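Local coordinates for protein meso-diaminopimelate dehydrogenase (PDB 3WGY) that belongs to the enzymes that catalyse the reversible NADP-dependent oxidative deamination of meso-2,6-diaminopimelate, at residues K24-M29 with V283-S288. The protein carries 6 engineered substitutions. Sequence-based numbering, arbitrary orientation.
Sequences KQNDDM and VLVAYS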
loop_
_atom_site.group_PDB
_atom_site.type_symbol
_atom_site.label_atom_id
_atom_site.label_comp_id
_atom_site.label_asym_id
_atom_site.label_seq_id
_atom_site.Cartn_x
_atom_site.Cartn_y
_atom_site.Cartn_z
ATOM N N LYS B 24 -9.077 -2.423 22.240
ATOM C CA LYS B 24 -8.570 -1.647 23.372
ATOM C C LYS B 24 -7.612 -0.554 22.898
ATOM O O LYS B 24 -7.398 0.440 23.601
ATOM C CB LYS B 24 -7.847 -2.557 24.371
ATOM C CG LYS B 24 -8.735 -3.605 25.040
ATOM C CD LYS B 24 -7.908 -4.509 25.947
ATOM C CE LYS B 24 -8.771 -5.555 26.635
ATOM N NZ LYS B 24 -9.765 -4.936 27.560
ATOM N N GLN B 25 -7.033 -0.749 21.711
ATOM C CA GLN B 25 -6.108 0.222 21.126
ATOM C C GLN B 25 -6.867 1.275 20.314
ATOM O O GLN B 25 -6.255 2.135 19.687
ATOM C CB GLN B 25 -5.095 -0.472 20.198
ATOM C CG GLN B 25 -4.247 -1.550 20.848
ATOM C CD GLN B 25 -3.118 -2.033 19.946
ATOM O OE1 GLN B 25 -3.324 -2.319 18.761
ATOM N NE2 GLN B 25 -1.917 -2.139 20.509
ATOM N N ASN B 26 -8.196 1.204 20.330
ATOM C CA ASN B 26 -9.018 2.139 19.569
ATOM C C ASN B 26 -10.039 2.889 20.420
ATOM O O ASN B 26 -11.169 2.435 20.613
ATOM C CB ASN B 26 -9.720 1.386 18.443
ATOM C CG ASN B 26 -8.741 0.812 17.430
ATOM O OD1 ASN B 26 -8.462 1.424 16.398
ATOM N ND2 ASN B 26 -8.200 -0.357 17.734
ATOM N N ASP B 27 -9.629 4.053 20.907
ATOM C CA ASP B 27 -10.467 4.896 21.750
ATOM C C ASP B 27 -11.869 5.213 21.229
ATOM O O ASP B 27 -12.752 5.544 22.015
ATOM C CB ASP B 27 -9.735 6.207 22.054
ATOM C CG ASP B 27 -8.530 6.005 22.956
ATOM O OD1 ASP B 27 -8.720 5.534 24.099
ATOM O OD2 ASP B 27 -7.396 6.311 22.525
ATOM N N ASP B 28 -12.089 5.124 19.923
ATOM C CA ASP B 28 -13.417 5.424 19.387
ATOM C C ASP B 28 -14.326 4.198 19.286
ATOM O O ASP B 28 -15.446 4.280 18.768
ATOM C CB ASP B 28 -13.291 6.103 18.026
ATOM C CG ASP B 28 -12.751 5.178 16.953
ATOM O OD1 ASP B 28 -11.923 4.304 17.276
ATOM O OD2 ASP B 28 -13.150 5.350 15.780
ATOM N N MET B 29 -13.853 3.065 19.792
ATOM C CA MET B 29 -14.641 1.835 19.749
ATOM C C MET B 29 -14.923 1.257 21.124
ATOM O O MET B 29 -14.198 1.512 22.091
ATOM C CB MET B 29 -13.930 0.771 18.924
ATOM C CG MET B 29 -13.878 1.063 17.454
ATOM S SD MET B 29 -12.926 -0.219 16.629
ATOM C CE MET B 29 -12.653 0.553 15.030
ATOM N N VAL B 283 -6.399 -5.633 11.520
ATOM C CA VAL B 283 -6.921 -5.271 10.223
ATOM C C VAL B 283 -8.443 -5.320 10.300
ATOM O O VAL B 283 -9.131 -4.402 9.838
ATOM C CB VAL B 283 -6.425 -6.245 9.120
ATOM C CG1 VAL B 283 -7.126 -5.937 7.807
ATOM C CG2 VAL B 283 -4.898 -6.124 8.964
ATOM N N LEU B 284 -8.966 -6.389 10.901
ATOM C CA LEU B 284 -10.415 -6.532 11.028
ATOM C C LEU B 284 -11.013 -5.325 11.750
ATOM O O LEU B 284 -12.016 -4.757 11.307
ATOM C CB LEU B 284 -10.772 -7.828 11.775
ATOM C CG LEU B 284 -10.596 -9.129 10.976
ATOM C CD1 LEU B 284 -10.853 -10.343 11.875
ATOM C CD2 LEU B 284 -11.562 -9.122 9.799
ATOM N N VAL B 285 -10.392 -4.930 12.852
ATOM C CA VAL B 285 -10.873 -3.792 13.621
ATOM C C VAL B 285 -10.849 -2.492 12.821
ATOM O O VAL B 285 -11.836 -1.756 12.817
ATOM C CB VAL B 285 -10.056 -3.601 14.905
ATOM C CG1 VAL B 285 -10.496 -2.320 15.619
ATOM C CG2 VAL B 285 -10.251 -4.809 15.815
ATOM N N ALA B 286 -9.737 -2.207 12.145
ATOM C CA ALA B 286 -9.637 -0.981 11.361
ATOM C C ALA B 286 -10.739 -0.914 10.308
ATOM O O ALA B 286 -11.365 0.139 10.107
ATOM C CB ALA B 286 -8.281 -0.887 10.697
ATOM N N TYR B 287 -10.973 -2.036 9.634
ATOM C CA TYR B 287 -12.009 -2.089 8.615
ATOM C C TYR B 287 -13.412 -1.974 9.212
ATOM O O TYR B 287 -14.360 -1.629 8.510
ATOM C CB TYR B 287 -11.861 -3.357 7.774
ATOM C CG TYR B 287 -10.958 -3.121 6.582
ATOM C CD1 TYR B 287 -11.453 -2.532 5.416
ATOM C CD2 TYR B 287 -9.588 -3.375 6.658
ATOM C CE1 TYR B 287 -10.608 -2.189 4.359
ATOM C CE2 TYR B 287 -8.730 -3.036 5.604
ATOM C CZ TYR B 287 -9.248 -2.437 4.463
ATOM O OH TYR B 287 -8.405 -2.037 3.450
ATOM N N SER B 288 -13.538 -2.239 10.510
ATOM C CA SER B 288 -14.831 -2.104 11.175
ATOM C C SER B 288 -15.182 -0.629 11.210
ATOM O O SER B 288 -16.344 -0.256 11.067
ATOM C CB SER B 288 -14.781 -2.643 12.604
ATOM O OG SER B 288 -14.918 -4.049 12.594
#
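Met-29 and Val-285 make the main contact between the segment 24-29 and the helical turns 283-288. The Met-29 sulfur SD lies 3.4 Å from the methyl CG1 of Val-285, and the two side chains meet at a slant. The terminal methyl CE of Met-29 reaches past the sulfur to the helix backbone, 3.3 Å from Val-285 O. That same carbonyl accepts the Ser-288 N hydrogen bond at 2.9 Å. The methionine chain is extended beyond CG (chi2 176°, chi3 -166°), which carries CE this far.

Asn-26 adds a smaller contact, its side chain and that of Val-285 pointing at each other from opposite directions. Its amide nitrogen ND2 sits 3.7 Å from Val-285 CG1, so this one methyl touches both side chains. CG1 is anti to the backbone N of Val-285 (chi1 174°), and this rotamer points it at Asn-26 and Met-29. The amide finds its polar partners elsewhere: ND2 bonds to Ala-22 O, at the end of helix 14-23, and OD1 takes a hydrogen bond from Arg-289. Outside the two segments, Asp-28 OD2 pairs with NE of the same arginine.

A type I turn from Asn-26 to Met-29, closed by Met-29 N to Asn-26 O at 2.9 Å, has both its end residues directed with their CB atoms toward the helix. Val-19 and Ala-22 also pack on Val-285, while Ile-5 and Ile-23 pack on Met-29. Helix 276-296 thus rests against the first helix-to-strand connection of the Rossmann-type N-terminal region, where helix 14-23 leads into strand 29-36. The contact is buried and made by van der Waals packing, mostly of methyl groups and the sulfur. Polar ties to helix 276-296 run beside it, from Asn-26 OD1 and Asp-28 OD2 to Arg-289.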